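K Homology domain-containing protein (Aeropyrum pernix, PDB 1TUA) is of unknown function but carries K homology domains and so probably binds RNA. Local coordinates at residues A[53-56]-A[57-61]; A[131-135]-A[136-140]; A[171-174]-A[175-179]. One frame throughout, in Å; residues are numbered along the deposited sequence.

How the contacts relate
The three contacts are local and follow one another along the chain without nesting or crossing. Contact 1 comes first, in the first KH region, where the loop after strand 45-50 turns into helix 57-72. Contact 2 closes the tight turn between strands 130-133 and 137-141 in the second KH region, nearest the middle of the molecule. Contact 3 lies within the C-terminal helix 163-188, which packs on helices 118-127 and 144-158. None touches another: the nearest atoms of contacts 2 and 3 are about 10 Å apart, and the centres of contacts 1 and 3 lie about 34 Å apart.

Contact 1: residues A[53-56]-A[57-61]; sequences EGIP and PVNLM
With CG anti to its carbonyl carbon (chi1 -79°), Asn-59 brings its amide obliquely across to CG of the Pro-56 ring, while Ile-55 has CG2 anti to the backbone N, on the side of the asparagine. Asn-59 OD1 comes to 3.3 Å from Pro-56 CG, and its CB lies 3.7 Å from Ile-55 CG2, the side chains of Ile-55 and Asn-59 crossing at about a right angle. Val-58 adds a lighter touch, CG1 standing 4.0 Å from Pro-56 CG.

Pro-56 is the N-cap residue of helix 57-72, and Pro-57 starts the first turn. The carbonyl of Pro-56 is shared by two weak backbone hydrogen bonds, from Asn-59 N at 3.1 Å with a bent N-H...O angle of 130°, and from Leu-60 N at 3.4 Å, longer but straighter at 160°. Pro-57, having no N-H, asks for no acceptor at the helix start. Leu-60 leans on Val-48 and Pro-50 of strand 45-50 and on Ile-6 of strand 6-9.

The helix start is thus held by weak main-chain bonds to Pro-56 O, to which the proline ring adds apolar contact, while the hydrogen bond from Asn-59 ND2 to Thr-33 O fixes the amide and joins the first turn of the helix to the end of helix 24-33.

Contact 2: residues A[131-135]-A[136-140]; sequences INVGE and YEVAI
Ile-131 and Val-138 meet on one face of an antiparallel beta hairpin, whose strands 130-133 and 137-141 form two of the three strands of the sheet in the second KH region. The order across that sheet is 87-93, 137-141, 130-133, so the hairpin has its second strand in the middle.

Backbone bonds set the pairing. Asn-132 and Ala-139 form a hydrogen-bonded pair, Asn-132 N reaching Ala-139 O at 2.9 Å in a nearly straight bond (168°), and Ala-139 N returning one to Asn-132 O. Nearer the turn, Gly-134 N donates to Glu-137 O at 2.9 Å. The two oxygens of the central pair also receive CA-H...O contacts, Ala-139 O from Ile-131 CA and Asn-132 O from Val-138 CA, the latter at 3.2 Å.

Apolar contacts lie on the face of Ile-131, Val-133, Val-138 and Ile-140. Val-138 has CG1 anti to its backbone N (chi1 -180°), which brings that methyl to 3.6 Å from Ile-131 CG2. This contact is diagonal: the non-hydrogen-bonded pairs are Ile-131 with Ile-140, whose side chains lie side by side and point the same way, and Val-133 with Val-138. Helix 144-158 packs on Ile-140, and helix 102-113 on Val-133.

Polar groups gather at the turn. Lys-109 NZ donates a hydrogen bond to Glu-135 O, Glu-137 reaches the first KH region through a salt bridge with Lys-11, and Lys-95 makes a cation-pi contact with Tyr-136. The Glu-135 carboxylate, its plane 21° from that of the ring, meets Tyr-136 at the edge and in plane, with OE1 3.4 Å from CE2.

Contact 3: residues A[171-174]-A[175-179]; sequences ERIM and REIKR
From Glu-171 to Lys-178 the chain keeps to a regular alpha helix, in which four successive i to i+4 hydrogen bonds span the two segments, from Arg-175 N to Glu-171 O (2.9 Å) through to Lys-178 N to Met-174 O (3.0 Å, the straightest of them at 170°).

Ile-177 is the meeting point of the side chains. Its CG1 lies anti to the carbonyl carbon (chi1 -67°) and beside the backbone N, which sets that carbon 3.2 Å from Ile-173 O, and CD1 continues back toward the preceding turn. There CD1 receives two neighbours: Ile-173 CG2, one turn earlier, at 3.9 Å, and Met-174 SD, also at 3.9 Å. Both pairs cross at a slant.

Met-174 bends at chi2 and chi3, which stands SD beside Ile-177 CD1 and turns CE toward Lys-178, where it reaches Lys-178 CE at 4.0 Å. The extended lysine thus meets the methionine side chain through CE, while CG of Lys-178 lies 3.4 Å from Met-174 O. Glu-176 is directed to another partner, its OE2 forming a salt bridge with Arg-180 on the following turn.

The apolar residues also face the rest of the fold. Ile-173 rests on Ala-149, and Ile-177 on Glu-145 and Arg-146, all of helix 144-158, whereas Met-174 touches Thr-127 of helix 118-127. Ile-177 lies three and four residues after Met-174 and Ile-173, a spacing consistent with the apolar side of an amphipathic helix, with which the C-terminal helix 163-188 packs against the helices of the second KH region.

Contact 1: residues A[53-56]-A[57-61]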
ATOM      1  N   GLU A  53      -2.840  22.763  15.704  1.00 16.78           N
ATOM      2  CA  GLU A  53      -3.371  23.266  14.424  1.00 17.91           C
ATOM      3  C   GLU A  53      -2.345  23.414  13.310  1.00 16.59           C
ATOM      4  O   GLU A  53      -2.676  23.264  12.125  1.00 17.91           O
ATOM      5  CB  GLU A  53      -4.086  24.615  14.597  1.00 20.89           C
ATOM      6  CG  GLU A  53      -4.860  25.022  13.335  1.00 26.24           C
ATOM      7  CD  GLU A  53      -5.470  26.412  13.413  1.00 30.02           C
ATOM      8  OE1 GLU A  53      -5.972  26.788  14.493  1.00 32.87           O
ATOM      9  OE2 GLU A  53      -5.462  27.121  12.386  1.00 30.40           O
ATOM     10  N   GLY A  54      -1.107  23.705  13.699  1.00 14.24           N
ATOM     11  CA  GLY A  54      -0.034  23.889  12.739  1.00 11.56           C
ATOM     12  C   GLY A  54       0.567  22.627  12.143  1.00 10.85           C
ATOM     13  O   GLY A  54       1.491  22.727  11.339  1.00  9.85           O
ATOM     14  N   ILE A  55       0.078  21.449  12.534  1.00 10.13           N
ATOM     15  CA  ILE A  55       0.591  20.194  11.970  1.00 10.21           C
ATOM     16  C   ILE A  55       0.097  20.192  10.516  1.00 10.50           C
ATOM     17  O   ILE A  55      -1.093  20.355  10.266  1.00 12.10           O
ATOM     18  CB  ILE A  55       0.032  18.960  12.741  1.00 10.12           C
ATOM     19  CG1 ILE A  55       0.620  18.922  14.157  1.00  9.94           C
ATOM     20  CG2 ILE A  55       0.340  17.668  11.990  1.00 10.25           C
ATOM     21  CD1 ILE A  55       2.107  18.691  14.205  1.00 10.76           C
ATOM     22  N   PRO A  56       1.000  20.014   9.541  1.00  9.69           N
ATOM     23  CA  PRO A  56       0.553  20.024   8.147  1.00 10.11           C
ATOM     24  C   PRO A  56      -0.315  18.850   7.717  1.00  9.45           C
ATOM     25  O   PRO A  56      -0.264  17.774   8.314  1.00  9.29           O
ATOM     26  CB  PRO A  56       1.864  20.102   7.370  1.00 11.00           C
ATOM     27  CG  PRO A  56       2.780  19.292   8.214  1.00 11.94           C
ATOM     28  CD  PRO A  56       2.453  19.769   9.620  1.00 11.10           C
ATOM     29  N   PRO A  57      -1.140  19.056   6.676  1.00  9.77           N
ATOM     30  CA  PRO A  57      -2.037  18.034   6.130  1.00  9.37           C
ATOM     31  C   PRO A  57      -1.296  16.758   5.762  1.00  9.06           C
ATOM     32  O   PRO A  57      -1.790  15.664   6.007  1.00 10.36           O
ATOM     33  CB  PRO A  57      -2.625  18.715   4.900  1.00  9.32           C
ATOM     34  CG  PRO A  57      -2.703  20.134   5.334  1.00 10.67           C
ATOM     35  CD  PRO A  57      -1.365  20.350   6.007  1.00  9.67           C
ATOM     36  N   VAL A  58      -0.108  16.895   5.178  1.00 10.06           N
ATOM     37  CA  VAL A  58       0.665  15.717   4.782  1.00 10.47           C
ATOM     38  C   VAL A  58       0.961  14.791   5.969  1.00  9.67           C
ATOM     39  O   VAL A  58       0.959  13.572   5.822  1.00  9.45           O
ATOM     40  CB  VAL A  58       1.990  16.128   4.081  1.00 11.76           C
ATOM     41  CG1 VAL A  58       2.886  16.882   5.046  1.00 12.00           C
ATOM     42  CG2 VAL A  58       2.697  14.895   3.527  1.00 13.12           C
ATOM     43  N   ASN A  59       1.208  15.364   7.145  1.00  9.69           N
ATOM     44  CA  ASN A  59       1.487  14.555   8.333  1.00  8.87           C
ATOM     45  C   ASN A  59       0.260  13.766   8.740  1.00  8.09           C
ATOM     46  O   ASN A  59       0.353  12.587   9.081  1.00  9.05           O
ATOM     47  CB  ASN A  59       1.914  15.440   9.504  1.00  9.36           C
ATOM     48  CG  ASN A  59       3.361  15.874   9.405  1.00 11.60           C
ATOM     49  OD1 ASN A  59       3.860  16.152   8.312  1.00 11.85           O
ATOM     50  ND2 ASN A  59       4.042  15.946  10.553  1.00 10.89           N
ATOM     51  N   LEU A  60      -0.892  14.433   8.704  1.00  8.32           N
ATOM     52  CA  LEU A  60      -2.165  13.818   9.066  1.00  8.54           C
ATOM     53  C   LEU A  60      -2.558  12.741   8.049  1.00  7.91           C
ATOM     54  O   LEU A  60      -2.933  11.621   8.410  1.00  8.06           O
ATOM     55  CB  LEU A  60      -3.250  14.894   9.123  1.00  9.02           C
ATOM     56  CG  LEU A  60      -4.606  14.462   9.676  1.00 11.44           C
ATOM     57  CD1 LEU A  60      -4.494  14.219  11.178  1.00 14.26           C
ATOM     58  CD2 LEU A  60      -5.630  15.544   9.399  1.00 12.24           C
ATOM     59  N   MET A  61      -2.455  13.093   6.774  1.00  7.62           N
ATOM     60  CA  MET A  61      -2.797  12.183   5.696  1.00  8.19           C
ATOM     61  C   MET A  61      -1.906  10.937   5.665  1.00  8.63           C
ATOM     62  O   MET A  61      -2.402   9.819   5.529  1.00  9.69           O
ATOM     63  CB  MET A  61      -2.754  12.948   4.362  1.00  8.76           C
ATOM     64  CG  MET A  61      -3.845  14.031   4.267  1.00  8.84           C
ATOM     65  SD  MET A  61      -3.696  15.193   2.874  1.00 10.15           S
ATOM     66  CE  MET A  61      -4.018  14.137   1.536  1.00 14.38           C
TER

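Contact 2: residues A[131-135]-A[136-140]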
ATOM      1  N   ILE A 131       4.478  -5.145  -1.963  1.00  9.38           N
ATOM      2  CA  ILE A 131       3.171  -5.616  -2.407  1.00  9.64           C
ATOM      3  C   ILE A 131       2.611  -6.645  -1.428  1.00 10.71           C
ATOM      4  O   ILE A 131       3.293  -7.606  -1.067  1.00 10.44           O
ATOM      5  CB  ILE A 131       3.259  -6.257  -3.828  1.00  9.06           C
ATOM      6  CG1 ILE A 131       3.689  -5.199  -4.850  1.00  9.80           C
ATOM      7  CG2 ILE A 131       1.915  -6.862  -4.226  1.00  8.48           C
ATOM      8  CD1 ILE A 131       3.934  -5.735  -6.260  1.00 10.53           C
ATOM      9  N   ASN A 132       1.379  -6.426  -0.984  1.00  9.51           N
ATOM     10  CA  ASN A 132       0.731  -7.360  -0.078  1.00 11.15           C
ATOM     11  C   ASN A 132      -0.521  -7.919  -0.731  1.00 11.35           C
ATOM     12  O   ASN A 132      -1.374  -7.170  -1.194  1.00 10.78           O
ATOM     13  CB  ASN A 132       0.344  -6.686   1.241  1.00 11.19           C
ATOM     14  CG  ASN A 132      -0.205  -7.678   2.252  1.00 12.77           C
ATOM     15  OD1 ASN A 132      -1.416  -7.894   2.349  1.00 14.03           O
ATOM     16  ND2 ASN A 132       0.693  -8.310   2.986  1.00 11.96           N
ATOM     17  N   VAL A 133      -0.615  -9.240  -0.785  1.00 11.60           N
ATOM     18  CA  VAL A 133      -1.782  -9.886  -1.363  1.00 13.41           C
ATOM     19  C   VAL A 133      -2.666 -10.323  -0.201  1.00 14.50           C
ATOM     20  O   VAL A 133      -2.395 -11.332   0.455  1.00 14.97           O
ATOM     21  CB  VAL A 133      -1.391 -11.118  -2.215  1.00 12.60           C
ATOM     22  CG1 VAL A 133      -2.635 -11.754  -2.812  1.00 14.56           C
ATOM     23  CG2 VAL A 133      -0.441 -10.700  -3.317  1.00 12.25           C
ATOM     24  N   GLY A 134      -3.711  -9.545   0.064  1.00 14.87           N
ATOM     25  CA  GLY A 134      -4.611  -9.873   1.158  1.00 15.64           C
ATOM     26  C   GLY A 134      -5.733 -10.797   0.730  1.00 17.48           C
ATOM     27  O   GLY A 134      -5.596 -11.540  -0.242  1.00 18.06           O
ATOM     28  N   GLU A 135      -6.847 -10.745   1.454  1.00 18.53           N
ATOM     29  CA  GLU A 135      -8.007 -11.582   1.155  1.00 21.21           C
ATOM     30  C   GLU A 135      -8.470 -11.401  -0.291  1.00 19.28           C
ATOM     31  O   GLU A 135      -8.606 -12.377  -1.037  1.00 20.64           O
ATOM     32  CB  GLU A 135      -9.157 -11.249   2.118  1.00 25.43           C
ATOM     33  CG  GLU A 135     -10.397 -12.119   1.931  1.00 32.83           C
ATOM     34  CD  GLU A 135     -11.447 -11.907   3.022  1.00 37.07           C
ATOM     35  OE1 GLU A 135     -11.956 -10.771   3.163  1.00 39.87           O
ATOM     36  OE2 GLU A 135     -11.762 -12.883   3.741  1.00 40.65           O
ATOM     37  N   TYR A 136      -8.716 -10.155  -0.685  1.00 17.29           N
ATOM     38  CA  TYR A 136      -9.152  -9.869  -2.046  1.00 16.53           C
ATOM     39  C   TYR A 136      -8.605  -8.536  -2.533  1.00 15.90           C
ATOM     40  O   TYR A 136      -8.931  -8.087  -3.631  1.00 16.55           O
ATOM     41  CB  TYR A 136     -10.683  -9.874  -2.128  1.00 19.18           C
ATOM     42  CG  TYR A 136     -11.343  -8.849  -1.242  1.00 21.20           C
ATOM     43  CD1 TYR A 136     -11.525  -7.537  -1.677  1.00 22.17           C
ATOM     44  CD2 TYR A 136     -11.739  -9.176   0.056  1.00 23.32           C
ATOM     45  CE1 TYR A 136     -12.083  -6.573  -0.837  1.00 23.56           C
ATOM     46  CE2 TYR A 136     -12.295  -8.218   0.905  1.00 23.76           C
ATOM     47  CZ  TYR A 136     -12.462  -6.918   0.452  1.00 23.38           C
ATOM     48  OH  TYR A 136     -12.983  -5.960   1.293  1.00 26.21           O
ATOM     49  N   GLU A 137      -7.769  -7.906  -1.712  1.00 14.12           N
ATOM     50  CA  GLU A 137      -7.163  -6.626  -2.079  1.00 13.25           C
ATOM     51  C   GLU A 137      -5.647  -6.747  -2.147  1.00 11.96           C
ATOM     52  O   GLU A 137      -5.032  -7.302  -1.237  1.00 13.07           O
ATOM     53  CB  GLU A 137      -7.532  -5.552  -1.052  1.00 14.14           C
ATOM     54  CG  GLU A 137      -8.989  -5.133  -1.103  1.00 16.65           C
ATOM     55  CD  GLU A 137      -9.482  -4.571   0.217  1.00 20.48           C
ATOM     56  OE1 GLU A 137      -9.385  -5.282   1.247  1.00 22.13           O
ATOM     57  OE2 GLU A 137      -9.978  -3.423   0.224  1.00 21.81           O
ATOM     58  N   VAL A 138      -5.048  -6.257  -3.229  1.00  9.91           N
ATOM     59  CA  VAL A 138      -3.590  -6.273  -3.351  1.00  9.17           C
ATOM     60  C   VAL A 138      -3.130  -4.834  -3.144  1.00  9.70           C
ATOM     61  O   VAL A 138      -3.415  -3.958  -3.962  1.00 11.31           O
ATOM     62  CB  VAL A 138      -3.122  -6.750  -4.719  1.00  9.69           C
ATOM     63  CG1 VAL A 138      -1.602  -6.750  -4.765  1.00  8.83           C
ATOM     64  CG2 VAL A 138      -3.663  -8.145  -4.985  1.00 10.15           C
ATOM     65  N   ALA A 139      -2.445  -4.595  -2.029  1.00  9.14           N
ATOM     66  CA  ALA A 139      -1.966  -3.260  -1.680  1.00  9.11           C
ATOM     67  C   ALA A 139      -0.521  -3.070  -2.133  1.00  9.59           C
ATOM     68  O   ALA A 139       0.307  -3.977  -2.004  1.00  9.78           O
ATOM     69  CB  ALA A 139      -2.082  -3.050  -0.172  1.00 10.58           C
ATOM     70  N   ILE A 140      -0.224  -1.875  -2.636  1.00  8.92           N
ATOM     71  CA  ILE A 140       1.098  -1.550  -3.155  1.00  8.26           C
ATOM     72  C   ILE A 140       1.615  -0.235  -2.585  1.00  7.99           C
ATOM     73  O   ILE A 140       0.892   0.755  -2.556  1.00  9.62           O
ATOM     74  CB  ILE A 140       1.036  -1.391  -4.692  1.00  9.43           C
ATOM     75  CG1 ILE A 140       0.442  -2.651  -5.325  1.00 10.58           C
ATOM     76  CG2 ILE A 140       2.420  -1.071  -5.249  1.00  8.60           C
ATOM     77  CD1 ILE A 140      -0.083  -2.435  -6.744  1.00 12.50           C
TER

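Contact 3: residues A[171-174]-A[175-179]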
ATOM      1  N   GLU A 171       8.988  -4.508 -17.764  1.00 20.68           N
ATOM      2  CA  GLU A 171      10.380  -4.214 -18.099  1.00 24.12           C
ATOM      3  C   GLU A 171      10.443  -2.942 -18.954  1.00 24.86           C
ATOM      4  O   GLU A 171      11.261  -2.046 -18.711  1.00 25.64           O
ATOM      5  CB  GLU A 171      10.957  -5.389 -18.893  1.00 27.29           C
ATOM      6  CG  GLU A 171      12.441  -5.327 -19.166  1.00 32.16           C
ATOM      7  CD  GLU A 171      13.239  -6.082 -18.134  1.00 33.56           C
ATOM      8  OE1 GLU A 171      12.853  -7.221 -17.803  1.00 36.87           O
ATOM      9  OE2 GLU A 171      14.256  -5.544 -17.661  1.00 35.68           O
ATOM     10  N   ARG A 172       9.573  -2.877 -19.962  1.00 23.79           N
ATOM     11  CA  ARG A 172       9.515  -1.726 -20.858  1.00 23.80           C
ATOM     12  C   ARG A 172       9.124  -0.481 -20.080  1.00 20.79           C
ATOM     13  O   ARG A 172       9.748   0.570 -20.218  1.00 18.37           O
ATOM     14  CB  ARG A 172       8.494  -1.965 -21.972  1.00 26.86           C
ATOM     15  CG  ARG A 172       8.758  -3.212 -22.790  1.00 34.79           C
ATOM     16  CD  ARG A 172       9.993  -3.072 -23.666  1.00 39.92           C
ATOM     17  NE  ARG A 172      10.391  -4.357 -24.240  1.00 45.15           N
ATOM     18  CZ  ARG A 172       9.589  -5.145 -24.951  1.00 47.26           C
ATOM     19  NH1 ARG A 172       8.329  -4.788 -25.187  1.00 47.91           N
ATOM     20  NH2 ARG A 172      10.043  -6.298 -25.424  1.00 48.21           N
ATOM     21  N   ILE A 173       8.082  -0.611 -19.267  1.00 17.61           N
ATOM     22  CA  ILE A 173       7.592   0.500 -18.465  1.00 17.91           C
ATOM     23  C   ILE A 173       8.645   1.013 -17.485  1.00 16.38           C
ATOM     24  O   ILE A 173       8.855   2.223 -17.371  1.00 15.45           O
ATOM     25  CB  ILE A 173       6.330   0.092 -17.659  1.00 19.29           C
ATOM     26  CG1 ILE A 173       5.189  -0.270 -18.617  1.00 20.42           C
ATOM     27  CG2 ILE A 173       5.917   1.219 -16.725  1.00 18.21           C
ATOM     28  CD1 ILE A 173       4.774   0.851 -19.537  1.00 22.78           C
ATOM     29  N   MET A 174       9.305   0.096 -16.781  1.00 15.11           N
ATOM     30  CA  MET A 174      10.311   0.479 -15.793  1.00 15.27           C
ATOM     31  C   MET A 174      11.618   1.001 -16.389  1.00 16.65           C
ATOM     32  O   MET A 174      12.250   1.889 -15.816  1.00 15.61           O
ATOM     33  CB  MET A 174      10.592  -0.687 -14.843  1.00 13.65           C
ATOM     34  CG  MET A 174       9.482  -0.927 -13.814  1.00 15.18           C
ATOM     35  SD  MET A 174       9.140   0.509 -12.742  1.00  6.31           S
ATOM     36  CE  MET A 174      10.775   0.865 -12.156  1.00 13.43           C
ATOM     37  N   ARG A 175      12.031   0.458 -17.530  1.00 16.82           N
ATOM     38  CA  ARG A 175      13.256   0.934 -18.153  1.00 18.01           C
ATOM     39  C   ARG A 175      13.014   2.383 -18.604  1.00 19.23           C
ATOM     40  O   ARG A 175      13.896   3.236 -18.525  1.00 20.50           O
ATOM     41  CB  ARG A 175      13.639   0.038 -19.341  1.00 19.12           C
ATOM     42  CG  ARG A 175      15.019   0.357 -19.904  1.00 21.44           C
ATOM     43  CD  ARG A 175      15.473  -0.601 -20.993  1.00 20.55           C
ATOM     44  NE  ARG A 175      16.525   0.036 -21.776  1.00 23.66           N
ATOM     45  CZ  ARG A 175      17.008  -0.429 -22.925  1.00 26.08           C
ATOM     46  NH1 ARG A 175      16.540  -1.560 -23.443  1.00 24.83           N
ATOM     47  NH2 ARG A 175      17.940   0.259 -23.574  1.00 26.04           N
ATOM     48  N   GLU A 176      11.791   2.662 -19.042  1.00 21.40           N
ATOM     49  CA  GLU A 176      11.402   3.996 -19.491  1.00 23.56           C
ATOM     50  C   GLU A 176      11.430   4.993 -18.325  1.00 22.92           C
ATOM     51  O   GLU A 176      11.922   6.116 -18.457  1.00 23.05           O
ATOM     52  CB  GLU A 176       9.993   3.932 -20.085  1.00 28.61           C
ATOM     53  CG  GLU A 176       9.459   5.241 -20.625  1.00 36.79           C
ATOM     54  CD  GLU A 176       7.948   5.193 -20.832  1.00 43.70           C
ATOM     55  OE1 GLU A 176       7.462   4.220 -21.460  1.00 44.75           O
ATOM     56  OE2 GLU A 176       7.249   6.127 -20.365  1.00 46.59           O
ATOM     57  N   ILE A 177      10.891   4.573 -17.185  1.00 20.57           N
ATOM     58  CA  ILE A 177      10.847   5.413 -15.989  1.00 19.00           C
ATOM     59  C   ILE A 177      12.257   5.743 -15.490  1.00 17.96           C
ATOM     60  O   ILE A 177      12.583   6.904 -15.222  1.00 17.20           O
ATOM     61  CB  ILE A 177      10.048   4.703 -14.858  1.00 17.65           C
ATOM     62  CG1 ILE A 177       8.577   4.593 -15.267  1.00 17.54           C
ATOM     63  CG2 ILE A 177      10.186   5.460 -13.542  1.00 16.44           C
ATOM     64  CD1 ILE A 177       7.745   3.732 -14.345  1.00 17.67           C
ATOM     65  N   LYS A 178      13.092   4.717 -15.378  1.00 17.94           N
ATOM     66  CA  LYS A 178      14.450   4.906 -14.898  1.00 19.93           C
ATOM     67  C   LYS A 178      15.310   5.664 -15.901  1.00 21.19           C
ATOM     68  O   LYS A 178      16.155   6.467 -15.514  1.00 21.14           O
ATOM     69  CB  LYS A 178      15.089   3.557 -14.574  1.00 20.65           C
ATOM     70  CG  LYS A 178      14.459   2.844 -13.395  1.00 23.49           C
ATOM     71  CD  LYS A 178      15.260   1.607 -13.053  1.00 27.81           C
ATOM     72  CE  LYS A 178      14.723   0.926 -11.821  1.00 31.29           C
ATOM     73  NZ  LYS A 178      15.553  -0.264 -11.480  1.00 34.32           N
ATOM     74  N   ARG A 179      15.104   5.409 -17.188  1.00 23.21           N
ATOM     75  CA  ARG A 179      15.878   6.114 -18.201  1.00 24.65           C
ATOM     76  C   ARG A 179      15.597   7.608 -18.081  1.00 24.86           C
ATOM     77  O   ARG A 179      16.519   8.425 -18.057  1.00 24.79           O
ATOM     78  CB  ARG A 179      15.510   5.621 -19.606  1.00 27.22           C
ATOM     79  CG  ARG A 179      16.271   6.327 -20.729  1.00 29.68           C
ATOM     80  CD  ARG A 179      16.361   5.457 -21.977  1.00 32.48           C
ATOM     81  NE  ARG A 179      17.107   6.103 -23.055  1.00 35.17           N
ATOM     82  CZ  ARG A 179      16.646   7.121 -23.776  1.00 37.85           C
ATOM     83  NH1 ARG A 179      15.432   7.611 -23.537  1.00 38.41           N
ATOM     84  NH2 ARG A 179      17.399   7.653 -24.735  1.00 38.07           N
TER